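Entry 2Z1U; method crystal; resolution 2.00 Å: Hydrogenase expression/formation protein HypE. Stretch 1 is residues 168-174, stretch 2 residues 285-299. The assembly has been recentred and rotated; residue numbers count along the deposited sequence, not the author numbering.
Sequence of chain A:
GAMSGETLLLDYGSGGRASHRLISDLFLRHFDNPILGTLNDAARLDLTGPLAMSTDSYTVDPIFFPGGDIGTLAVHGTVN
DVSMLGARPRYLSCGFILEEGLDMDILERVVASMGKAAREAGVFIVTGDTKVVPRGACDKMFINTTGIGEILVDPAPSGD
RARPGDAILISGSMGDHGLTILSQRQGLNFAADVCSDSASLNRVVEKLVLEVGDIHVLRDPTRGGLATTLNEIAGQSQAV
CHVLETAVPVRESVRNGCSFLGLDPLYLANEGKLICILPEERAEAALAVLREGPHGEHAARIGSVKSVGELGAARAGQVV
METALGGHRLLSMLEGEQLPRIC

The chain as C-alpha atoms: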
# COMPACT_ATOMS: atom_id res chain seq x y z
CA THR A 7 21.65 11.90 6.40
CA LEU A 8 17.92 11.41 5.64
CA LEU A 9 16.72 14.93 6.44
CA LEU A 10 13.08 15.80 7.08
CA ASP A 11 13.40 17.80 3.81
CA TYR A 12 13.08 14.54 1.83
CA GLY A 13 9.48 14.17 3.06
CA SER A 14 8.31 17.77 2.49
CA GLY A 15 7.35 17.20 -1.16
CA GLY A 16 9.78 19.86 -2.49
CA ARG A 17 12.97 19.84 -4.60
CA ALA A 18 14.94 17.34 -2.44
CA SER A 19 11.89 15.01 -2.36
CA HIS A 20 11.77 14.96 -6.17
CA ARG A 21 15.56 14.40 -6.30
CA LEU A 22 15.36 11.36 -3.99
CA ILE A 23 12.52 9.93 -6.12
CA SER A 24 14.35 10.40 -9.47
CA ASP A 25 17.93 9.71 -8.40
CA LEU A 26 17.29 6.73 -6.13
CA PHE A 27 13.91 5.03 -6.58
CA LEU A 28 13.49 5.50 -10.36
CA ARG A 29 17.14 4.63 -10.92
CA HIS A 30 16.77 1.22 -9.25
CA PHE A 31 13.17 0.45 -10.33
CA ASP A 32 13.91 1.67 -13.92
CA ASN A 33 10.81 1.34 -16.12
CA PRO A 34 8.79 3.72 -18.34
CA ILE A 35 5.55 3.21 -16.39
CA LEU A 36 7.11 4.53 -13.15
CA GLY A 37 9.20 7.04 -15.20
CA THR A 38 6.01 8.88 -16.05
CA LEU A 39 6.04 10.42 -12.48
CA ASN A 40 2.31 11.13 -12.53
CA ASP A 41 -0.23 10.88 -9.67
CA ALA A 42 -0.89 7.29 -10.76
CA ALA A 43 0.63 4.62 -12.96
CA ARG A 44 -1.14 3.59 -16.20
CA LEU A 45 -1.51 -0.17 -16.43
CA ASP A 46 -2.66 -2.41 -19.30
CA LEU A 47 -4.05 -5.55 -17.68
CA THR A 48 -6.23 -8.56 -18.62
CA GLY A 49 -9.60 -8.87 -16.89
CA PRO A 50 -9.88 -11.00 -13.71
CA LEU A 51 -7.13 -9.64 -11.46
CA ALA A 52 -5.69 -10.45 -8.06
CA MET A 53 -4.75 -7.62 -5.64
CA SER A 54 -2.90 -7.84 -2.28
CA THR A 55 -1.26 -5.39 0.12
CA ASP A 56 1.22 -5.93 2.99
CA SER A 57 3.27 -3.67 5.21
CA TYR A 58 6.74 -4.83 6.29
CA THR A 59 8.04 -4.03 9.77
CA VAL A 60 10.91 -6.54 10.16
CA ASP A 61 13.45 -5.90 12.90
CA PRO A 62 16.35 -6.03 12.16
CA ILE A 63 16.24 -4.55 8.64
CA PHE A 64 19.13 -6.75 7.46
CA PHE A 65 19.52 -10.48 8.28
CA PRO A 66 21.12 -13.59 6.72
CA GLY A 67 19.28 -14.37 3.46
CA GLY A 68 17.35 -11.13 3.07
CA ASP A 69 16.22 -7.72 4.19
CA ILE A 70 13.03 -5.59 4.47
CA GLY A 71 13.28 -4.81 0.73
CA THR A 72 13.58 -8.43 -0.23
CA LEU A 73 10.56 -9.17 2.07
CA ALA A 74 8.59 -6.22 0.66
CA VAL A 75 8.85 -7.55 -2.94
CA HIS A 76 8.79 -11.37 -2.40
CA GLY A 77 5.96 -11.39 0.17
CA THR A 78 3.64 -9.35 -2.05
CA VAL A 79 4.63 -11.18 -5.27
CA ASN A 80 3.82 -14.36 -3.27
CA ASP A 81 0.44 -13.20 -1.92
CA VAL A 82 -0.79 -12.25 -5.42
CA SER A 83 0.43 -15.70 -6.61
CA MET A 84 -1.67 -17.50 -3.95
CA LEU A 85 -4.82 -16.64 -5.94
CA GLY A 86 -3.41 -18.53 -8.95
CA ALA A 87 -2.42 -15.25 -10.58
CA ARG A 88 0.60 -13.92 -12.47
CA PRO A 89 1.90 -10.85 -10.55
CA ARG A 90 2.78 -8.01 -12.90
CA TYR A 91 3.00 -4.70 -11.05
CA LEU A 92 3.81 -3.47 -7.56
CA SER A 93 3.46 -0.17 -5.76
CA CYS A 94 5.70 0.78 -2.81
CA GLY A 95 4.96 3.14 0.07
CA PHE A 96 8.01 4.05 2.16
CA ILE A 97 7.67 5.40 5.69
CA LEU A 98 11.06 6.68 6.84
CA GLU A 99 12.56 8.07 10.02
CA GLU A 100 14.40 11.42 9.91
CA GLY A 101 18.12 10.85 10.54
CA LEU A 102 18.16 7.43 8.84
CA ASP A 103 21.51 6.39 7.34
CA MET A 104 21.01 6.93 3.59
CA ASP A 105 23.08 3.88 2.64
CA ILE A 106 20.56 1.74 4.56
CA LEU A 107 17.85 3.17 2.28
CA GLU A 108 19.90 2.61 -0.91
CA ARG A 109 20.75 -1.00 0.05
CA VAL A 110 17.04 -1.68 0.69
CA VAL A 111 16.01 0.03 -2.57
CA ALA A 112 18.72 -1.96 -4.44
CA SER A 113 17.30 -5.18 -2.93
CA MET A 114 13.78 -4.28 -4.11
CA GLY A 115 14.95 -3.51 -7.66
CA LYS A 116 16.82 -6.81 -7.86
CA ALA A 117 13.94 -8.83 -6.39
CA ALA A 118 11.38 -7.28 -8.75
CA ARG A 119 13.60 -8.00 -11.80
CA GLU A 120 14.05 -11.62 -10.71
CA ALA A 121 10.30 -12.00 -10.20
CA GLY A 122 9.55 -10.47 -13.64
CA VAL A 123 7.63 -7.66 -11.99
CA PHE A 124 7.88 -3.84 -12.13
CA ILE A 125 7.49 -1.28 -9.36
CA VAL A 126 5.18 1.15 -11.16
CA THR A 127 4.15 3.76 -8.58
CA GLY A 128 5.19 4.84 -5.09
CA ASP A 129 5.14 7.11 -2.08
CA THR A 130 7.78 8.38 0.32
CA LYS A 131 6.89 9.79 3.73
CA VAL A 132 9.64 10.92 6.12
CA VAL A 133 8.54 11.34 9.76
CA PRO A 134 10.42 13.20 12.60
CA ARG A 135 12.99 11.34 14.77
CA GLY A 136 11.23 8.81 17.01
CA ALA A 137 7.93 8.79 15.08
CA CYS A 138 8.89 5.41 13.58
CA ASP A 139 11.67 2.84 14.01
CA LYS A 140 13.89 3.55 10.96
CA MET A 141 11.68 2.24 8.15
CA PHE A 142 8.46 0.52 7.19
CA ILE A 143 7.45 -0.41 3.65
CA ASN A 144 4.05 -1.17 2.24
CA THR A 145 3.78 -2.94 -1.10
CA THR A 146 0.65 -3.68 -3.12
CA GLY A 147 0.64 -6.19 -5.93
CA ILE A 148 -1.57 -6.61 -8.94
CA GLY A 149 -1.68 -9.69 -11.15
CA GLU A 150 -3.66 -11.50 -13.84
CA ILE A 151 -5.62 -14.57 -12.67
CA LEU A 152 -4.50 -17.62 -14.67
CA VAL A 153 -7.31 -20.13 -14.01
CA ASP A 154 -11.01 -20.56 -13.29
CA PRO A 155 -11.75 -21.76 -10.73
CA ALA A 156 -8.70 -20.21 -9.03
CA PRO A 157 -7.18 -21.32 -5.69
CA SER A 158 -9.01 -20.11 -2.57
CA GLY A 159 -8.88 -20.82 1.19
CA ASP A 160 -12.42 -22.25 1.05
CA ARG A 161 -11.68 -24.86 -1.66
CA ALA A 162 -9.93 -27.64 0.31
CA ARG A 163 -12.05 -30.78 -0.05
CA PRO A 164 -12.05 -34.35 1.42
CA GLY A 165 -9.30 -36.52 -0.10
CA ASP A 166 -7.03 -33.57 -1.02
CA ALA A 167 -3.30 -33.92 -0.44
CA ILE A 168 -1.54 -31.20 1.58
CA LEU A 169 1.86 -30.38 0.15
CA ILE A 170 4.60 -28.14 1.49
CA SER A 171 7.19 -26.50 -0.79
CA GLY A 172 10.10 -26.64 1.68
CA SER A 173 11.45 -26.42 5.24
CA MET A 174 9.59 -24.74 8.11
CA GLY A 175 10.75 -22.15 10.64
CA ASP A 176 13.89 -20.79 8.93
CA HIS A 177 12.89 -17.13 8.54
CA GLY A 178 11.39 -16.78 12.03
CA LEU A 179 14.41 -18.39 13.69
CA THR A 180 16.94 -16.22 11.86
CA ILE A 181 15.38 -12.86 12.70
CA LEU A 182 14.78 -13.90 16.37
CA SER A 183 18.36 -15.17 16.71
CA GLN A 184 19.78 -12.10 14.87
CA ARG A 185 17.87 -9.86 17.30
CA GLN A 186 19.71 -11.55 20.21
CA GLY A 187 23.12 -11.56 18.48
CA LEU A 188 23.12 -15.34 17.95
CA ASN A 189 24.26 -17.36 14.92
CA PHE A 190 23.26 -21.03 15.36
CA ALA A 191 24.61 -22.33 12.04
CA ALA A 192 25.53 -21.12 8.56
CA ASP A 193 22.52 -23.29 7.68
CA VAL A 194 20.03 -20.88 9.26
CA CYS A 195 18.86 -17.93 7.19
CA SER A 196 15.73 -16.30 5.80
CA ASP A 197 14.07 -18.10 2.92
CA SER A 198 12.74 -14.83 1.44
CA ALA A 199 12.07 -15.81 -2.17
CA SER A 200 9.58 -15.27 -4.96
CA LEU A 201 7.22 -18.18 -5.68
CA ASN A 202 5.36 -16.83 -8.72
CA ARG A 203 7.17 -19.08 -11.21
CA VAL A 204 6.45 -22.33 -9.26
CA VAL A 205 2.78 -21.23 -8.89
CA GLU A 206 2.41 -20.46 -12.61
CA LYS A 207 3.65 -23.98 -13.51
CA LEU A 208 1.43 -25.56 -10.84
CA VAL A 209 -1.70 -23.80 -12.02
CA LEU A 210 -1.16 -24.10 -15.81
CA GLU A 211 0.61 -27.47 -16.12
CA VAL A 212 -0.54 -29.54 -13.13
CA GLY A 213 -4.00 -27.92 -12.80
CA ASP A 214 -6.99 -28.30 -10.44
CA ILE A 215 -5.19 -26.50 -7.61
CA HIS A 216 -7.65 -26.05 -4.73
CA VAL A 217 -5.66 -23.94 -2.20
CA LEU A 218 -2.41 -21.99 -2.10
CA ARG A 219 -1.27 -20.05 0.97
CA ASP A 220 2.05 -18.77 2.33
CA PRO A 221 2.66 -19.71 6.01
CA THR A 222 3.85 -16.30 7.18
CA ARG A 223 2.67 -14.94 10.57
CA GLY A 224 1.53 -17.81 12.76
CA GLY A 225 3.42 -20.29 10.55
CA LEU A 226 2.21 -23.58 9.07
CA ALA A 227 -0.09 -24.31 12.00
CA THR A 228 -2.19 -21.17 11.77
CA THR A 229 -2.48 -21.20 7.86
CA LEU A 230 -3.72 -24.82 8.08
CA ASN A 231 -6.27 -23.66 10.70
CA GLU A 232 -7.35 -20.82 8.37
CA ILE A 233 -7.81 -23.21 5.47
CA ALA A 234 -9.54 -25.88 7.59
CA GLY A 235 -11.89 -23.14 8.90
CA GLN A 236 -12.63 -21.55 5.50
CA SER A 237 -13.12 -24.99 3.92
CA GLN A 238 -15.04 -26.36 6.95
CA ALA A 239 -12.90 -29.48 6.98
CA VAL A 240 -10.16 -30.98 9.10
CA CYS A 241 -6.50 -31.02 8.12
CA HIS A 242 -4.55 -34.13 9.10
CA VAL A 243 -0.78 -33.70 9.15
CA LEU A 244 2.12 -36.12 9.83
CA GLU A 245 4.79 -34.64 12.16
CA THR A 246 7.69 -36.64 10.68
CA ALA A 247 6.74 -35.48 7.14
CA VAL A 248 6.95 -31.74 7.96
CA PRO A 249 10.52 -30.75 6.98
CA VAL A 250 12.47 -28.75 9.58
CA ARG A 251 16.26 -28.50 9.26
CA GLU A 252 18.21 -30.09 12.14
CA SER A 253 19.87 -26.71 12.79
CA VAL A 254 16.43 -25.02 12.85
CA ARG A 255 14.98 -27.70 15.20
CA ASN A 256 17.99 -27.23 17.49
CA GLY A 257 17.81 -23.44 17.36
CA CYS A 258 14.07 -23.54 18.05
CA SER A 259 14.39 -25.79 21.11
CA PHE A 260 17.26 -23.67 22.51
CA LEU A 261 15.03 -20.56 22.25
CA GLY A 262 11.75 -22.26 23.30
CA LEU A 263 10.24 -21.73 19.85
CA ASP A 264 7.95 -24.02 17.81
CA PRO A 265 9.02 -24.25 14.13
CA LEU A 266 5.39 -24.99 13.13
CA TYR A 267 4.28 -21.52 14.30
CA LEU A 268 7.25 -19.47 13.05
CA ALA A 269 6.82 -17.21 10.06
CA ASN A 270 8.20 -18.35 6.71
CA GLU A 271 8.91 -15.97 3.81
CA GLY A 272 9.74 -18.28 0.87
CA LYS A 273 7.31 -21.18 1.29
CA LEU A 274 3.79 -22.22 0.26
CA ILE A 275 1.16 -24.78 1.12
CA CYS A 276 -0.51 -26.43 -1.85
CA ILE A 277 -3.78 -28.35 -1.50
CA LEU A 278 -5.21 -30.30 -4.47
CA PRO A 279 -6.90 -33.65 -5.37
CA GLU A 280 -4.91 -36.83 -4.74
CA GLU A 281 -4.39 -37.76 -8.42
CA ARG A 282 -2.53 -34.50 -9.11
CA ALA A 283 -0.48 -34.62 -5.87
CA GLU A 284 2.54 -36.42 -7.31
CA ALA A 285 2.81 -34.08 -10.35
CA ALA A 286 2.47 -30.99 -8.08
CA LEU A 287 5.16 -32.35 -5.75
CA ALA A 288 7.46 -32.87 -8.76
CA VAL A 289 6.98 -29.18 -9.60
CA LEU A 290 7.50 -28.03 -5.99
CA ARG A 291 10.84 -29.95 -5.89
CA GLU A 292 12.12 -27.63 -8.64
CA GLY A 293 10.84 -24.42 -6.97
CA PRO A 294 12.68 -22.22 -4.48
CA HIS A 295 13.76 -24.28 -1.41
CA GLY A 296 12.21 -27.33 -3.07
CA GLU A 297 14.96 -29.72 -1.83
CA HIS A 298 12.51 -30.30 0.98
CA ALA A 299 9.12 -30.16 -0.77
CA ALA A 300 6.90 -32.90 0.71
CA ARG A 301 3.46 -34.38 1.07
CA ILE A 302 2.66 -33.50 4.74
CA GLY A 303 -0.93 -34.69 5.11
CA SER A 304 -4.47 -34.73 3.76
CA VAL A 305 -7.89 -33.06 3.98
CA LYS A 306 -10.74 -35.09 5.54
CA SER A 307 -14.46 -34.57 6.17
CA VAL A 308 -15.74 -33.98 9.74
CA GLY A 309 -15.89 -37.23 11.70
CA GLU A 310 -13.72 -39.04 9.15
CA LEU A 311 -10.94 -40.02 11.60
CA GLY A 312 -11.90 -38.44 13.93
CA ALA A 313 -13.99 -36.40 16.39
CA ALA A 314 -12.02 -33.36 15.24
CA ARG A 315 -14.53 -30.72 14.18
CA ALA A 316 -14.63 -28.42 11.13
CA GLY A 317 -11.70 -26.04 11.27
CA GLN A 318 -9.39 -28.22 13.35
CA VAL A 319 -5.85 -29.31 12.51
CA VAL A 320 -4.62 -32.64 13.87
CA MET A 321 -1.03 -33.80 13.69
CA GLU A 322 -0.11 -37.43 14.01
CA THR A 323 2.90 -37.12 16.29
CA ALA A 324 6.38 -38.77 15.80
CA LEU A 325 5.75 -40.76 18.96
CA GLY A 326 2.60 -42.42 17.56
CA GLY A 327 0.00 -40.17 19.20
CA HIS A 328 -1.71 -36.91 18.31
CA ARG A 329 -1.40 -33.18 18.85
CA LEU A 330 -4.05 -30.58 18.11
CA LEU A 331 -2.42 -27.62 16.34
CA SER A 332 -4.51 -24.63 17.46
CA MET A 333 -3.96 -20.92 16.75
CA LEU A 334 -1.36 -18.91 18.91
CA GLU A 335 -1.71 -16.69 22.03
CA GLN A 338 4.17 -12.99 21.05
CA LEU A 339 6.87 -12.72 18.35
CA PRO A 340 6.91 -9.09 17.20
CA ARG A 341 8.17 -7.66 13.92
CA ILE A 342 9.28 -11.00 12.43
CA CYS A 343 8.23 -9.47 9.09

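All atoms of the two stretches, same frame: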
# COMPACT_ATOMS: atom_id res chain seq x y z
N ILE A 168 -2.10 -32.47 1.10
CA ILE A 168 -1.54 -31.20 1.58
C ILE A 168 -0.06 -31.30 1.37
O ILE A 168 0.60 -32.21 1.90
CB ILE A 168 -1.82 -30.94 3.08
CG1 ILE A 168 -3.32 -31.00 3.39
CG2 ILE A 168 -1.26 -29.57 3.50
CD1 ILE A 168 -3.66 -30.96 4.90
N LEU A 169 0.45 -30.41 0.51
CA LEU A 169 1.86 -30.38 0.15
C LEU A 169 2.52 -29.12 0.71
O LEU A 169 1.91 -28.05 0.80
CB LEU A 169 2.04 -30.40 -1.38
CG LEU A 169 1.33 -31.43 -2.26
CD1 LEU A 169 1.74 -31.19 -3.73
CD2 LEU A 169 1.66 -32.88 -1.84
N ILE A 170 3.78 -29.28 1.09
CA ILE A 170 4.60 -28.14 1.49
C ILE A 170 5.76 -28.01 0.51
O ILE A 170 6.26 -29.02 -0.00
CB ILE A 170 5.09 -28.30 2.96
CG1 ILE A 170 5.48 -26.95 3.55
CG2 ILE A 170 6.24 -29.34 3.04
CD1 ILE A 170 4.31 -25.97 3.77
N SER A 171 6.18 -26.77 0.26
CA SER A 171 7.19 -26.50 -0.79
C SER A 171 8.62 -26.54 -0.27
O SER A 171 9.56 -26.52 -1.04
CB SER A 171 6.93 -25.16 -1.49
OG SER A 171 7.08 -24.09 -0.59
N GLY A 172 8.78 -26.56 1.06
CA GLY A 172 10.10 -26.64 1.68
C GLY A 172 10.06 -26.56 3.21
O GLY A 172 8.99 -26.67 3.81
N SER A 173 11.23 -26.34 3.80
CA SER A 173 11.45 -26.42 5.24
C SER A 173 10.73 -25.33 6.04
O SER A 173 10.50 -24.22 5.54
CB SER A 173 12.97 -26.38 5.53
OG SER A 173 13.53 -25.13 5.16
N MET A 174 10.37 -25.64 7.29
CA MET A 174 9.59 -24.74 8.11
C MET A 174 10.44 -24.11 9.21
O MET A 174 11.29 -24.79 9.81
CB MET A 174 8.41 -25.51 8.74
CG MET A 174 7.36 -25.95 7.71
SD MET A 174 6.33 -24.61 7.09
CE MET A 174 7.03 -24.20 5.44
N ALA A 285 2.38 -35.08 -9.36
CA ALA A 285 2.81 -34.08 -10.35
C ALA A 285 3.11 -32.71 -9.70
O ALA A 285 4.14 -32.10 -9.98
CB ALA A 285 1.79 -33.94 -11.48
N ALA A 286 2.25 -32.25 -8.79
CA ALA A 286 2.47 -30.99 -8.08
C ALA A 286 3.76 -31.02 -7.26
O ALA A 286 4.54 -30.07 -7.27
CB ALA A 286 1.27 -30.63 -7.18
N LEU A 287 3.96 -32.12 -6.55
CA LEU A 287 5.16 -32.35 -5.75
C LEU A 287 6.42 -32.33 -6.62
O LEU A 287 7.45 -31.82 -6.19
CB LEU A 287 5.09 -33.71 -5.04
CG LEU A 287 5.23 -33.74 -3.52
CD1 LEU A 287 5.67 -35.14 -3.08
CD2 LEU A 287 6.15 -32.64 -2.95
N ALA A 288 6.35 -32.92 -7.82
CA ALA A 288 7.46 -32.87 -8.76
C ALA A 288 7.81 -31.42 -9.11
O ALA A 288 8.98 -31.06 -9.21
CB ALA A 288 7.16 -33.67 -10.04
N VAL A 289 6.79 -30.60 -9.29
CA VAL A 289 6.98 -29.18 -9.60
C VAL A 289 7.58 -28.42 -8.41
O VAL A 289 8.53 -27.65 -8.56
CB VAL A 289 5.66 -28.54 -10.13
CG1 VAL A 289 5.75 -27.02 -10.14
CG2 VAL A 289 5.35 -29.09 -11.55
N LEU A 290 7.04 -28.66 -7.22
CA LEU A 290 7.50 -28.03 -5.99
C LEU A 290 8.97 -28.35 -5.73
O LEU A 290 9.73 -27.48 -5.24
CB LEU A 290 6.66 -28.50 -4.80
CG LEU A 290 5.16 -28.16 -4.85
CD1 LEU A 290 4.42 -28.89 -3.75
CD2 LEU A 290 4.98 -26.65 -4.72
N ARG A 291 9.43 -29.56 -6.04
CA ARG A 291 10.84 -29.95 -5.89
C ARG A 291 11.81 -29.08 -6.70
O ARG A 291 12.98 -28.94 -6.33
CB ARG A 291 11.04 -31.43 -6.25
CG ARG A 291 10.53 -32.37 -5.17
CD ARG A 291 10.83 -33.83 -5.55
NE ARG A 291 10.19 -34.75 -4.62
CZ ARG A 291 9.20 -35.60 -4.91
NH1 ARG A 291 8.70 -35.69 -6.14
NH2 ARG A 291 8.72 -36.36 -3.96
N GLU A 292 11.31 -28.48 -7.77
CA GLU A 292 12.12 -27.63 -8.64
C GLU A 292 11.96 -26.15 -8.33
O GLU A 292 12.67 -25.34 -8.90
CB GLU A 292 11.86 -27.94 -10.12
CG GLU A 292 12.12 -29.39 -10.46
CD GLU A 292 12.31 -29.63 -11.94
OE1 GLU A 292 12.92 -30.64 -12.28
OE2 GLU A 292 11.85 -28.82 -12.76
N GLY A 293 11.08 -25.82 -7.38
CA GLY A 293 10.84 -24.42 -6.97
C GLY A 293 11.81 -23.97 -5.90
O GLY A 293 12.60 -24.76 -5.41
N PRO A 294 11.74 -22.69 -5.50
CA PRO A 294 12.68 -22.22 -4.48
C PRO A 294 12.55 -23.10 -3.22
O PRO A 294 11.41 -23.46 -2.85
CB PRO A 294 12.19 -20.78 -4.19
CG PRO A 294 11.51 -20.36 -5.47
CD PRO A 294 10.79 -21.62 -5.88
N HIS A 295 13.69 -23.46 -2.62
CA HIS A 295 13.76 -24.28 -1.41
C HIS A 295 13.13 -25.67 -1.55
O HIS A 295 12.94 -26.39 -0.56
CB HIS A 295 13.20 -23.52 -0.20
CG HIS A 295 13.68 -22.11 -0.12
ND1 HIS A 295 15.01 -21.78 0.05
CD2 HIS A 295 13.02 -20.93 -0.27
CE1 HIS A 295 15.14 -20.47 0.03
NE2 HIS A 295 13.95 -19.93 -0.16
N GLY A 296 12.89 -26.08 -2.79
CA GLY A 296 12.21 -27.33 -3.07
C GLY A 296 12.96 -28.61 -2.75
O GLY A 296 12.37 -29.68 -2.87
N GLU A 297 14.29 -28.53 -2.33
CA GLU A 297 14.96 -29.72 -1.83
C GLU A 297 14.05 -30.49 -0.87
O GLU A 297 14.19 -31.68 -0.71
CB GLU A 297 16.26 -29.34 -1.13
CG GLU A 297 16.11 -28.23 -0.10
CD GLU A 297 16.24 -26.85 -0.71
OE1 GLU A 297 16.49 -25.89 0.05
OE2 GLU A 297 16.08 -26.72 -1.94
N HIS A 298 13.24 -29.73 -0.15
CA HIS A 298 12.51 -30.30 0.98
C HIS A 298 11.00 -30.31 0.77
O HIS A 298 10.25 -30.56 1.74
CB HIS A 298 12.85 -29.54 2.27
CG HIS A 298 14.29 -29.64 2.64
ND1 HIS A 298 15.03 -28.55 3.04
CD2 HIS A 298 15.13 -30.70 2.68
CE1 HIS A 298 16.27 -28.93 3.31
NE2 HIS A 298 16.35 -30.23 3.10
N ALA A 299 10.55 -30.03 -0.45
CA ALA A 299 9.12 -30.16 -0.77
C ALA A 299 8.63 -31.55 -0.37
O ALA A 299 9.34 -32.53 -0.57
CB ALA A 299 8.85 -29.90 -2.25
O HOH W 1 13.47 -26.04 1.98

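What does Leu169 do in this contact? It covers the most surface of any residue here, and it does so by lying against the helix that runs through 285-291. Strand 168-170 and that helix run nearly parallel, their N-to-C directions 11° apart and their axes 9.4 Å apart at closest approach, a spacing that side chains must fill. The CA-to-CB bond of Leu169 points toward the helix, and the m, t rotamer brings CD1 against two residues one helical turn apart: Leu169 CD1 lies 3.5 Å from Ala286 CB and 3.5 Å from Leu290 CD1. Ala286 and Leu290 stand four residues apart, so both present themselves to the strand. Leu287 is touched by both methyls: Leu169 CD1 lies 3.7 Å from Leu287 N, and Leu169 CD2 lies 4.0 Å from Leu287 CG. All of this is apolar packing among buried residues.

How does Ser171 contribute almost as much with so small a side chain? Most of its close approaches are made by its backbone carbonyl. Ser171 O sits 3.4 Å from Gly296 CA, with an angle of 160° at the hydrogen, a well-aligned CA-H...O contact. Gly296 closes a type II turn that begins at Gly293, held by the bond from Gly296 N to Gly293 O at 2.9 Å. Ser171 O also lies 3.7 Å from Ala299 CB, while Ser171 CB reaches Leu290 CD2 at 4.1 Å; the hydroxyl is hydrogen-bonded elsewhere in the structure. Just before it, Ile170 O makes a second CA-H...O contact, 3.2 Å from Ala299 CA, with a less linear 131° at the hydrogen.

Why are there no direct hydrogen bonds here, and what takes their place? The backbones come near without pairing donor to acceptor: Ser171 O and His295 O, 3.4 Å apart, are both acceptors. A water instead links the two stretches. Its oxygen lies 2.9 Å from Ser173 N, from which it accepts, and 2.6 Å from His295 O, to which it donates, and it is also hydrogen-bonded to His298 ND1 at 3.1 Å.

Where does His298 fit? Its CA-to-CB bond points toward the first stretch, and His298 ND1 lies 3.9 Å from Ser173 CB, which meets the ring obliquely. Gly172 passes close by, its CA 3.6 Å from His295 O. A CB on Gly172 would fall 2.7 Å from His295 O, a clash, so the tight passage here suits a residue without a side chain.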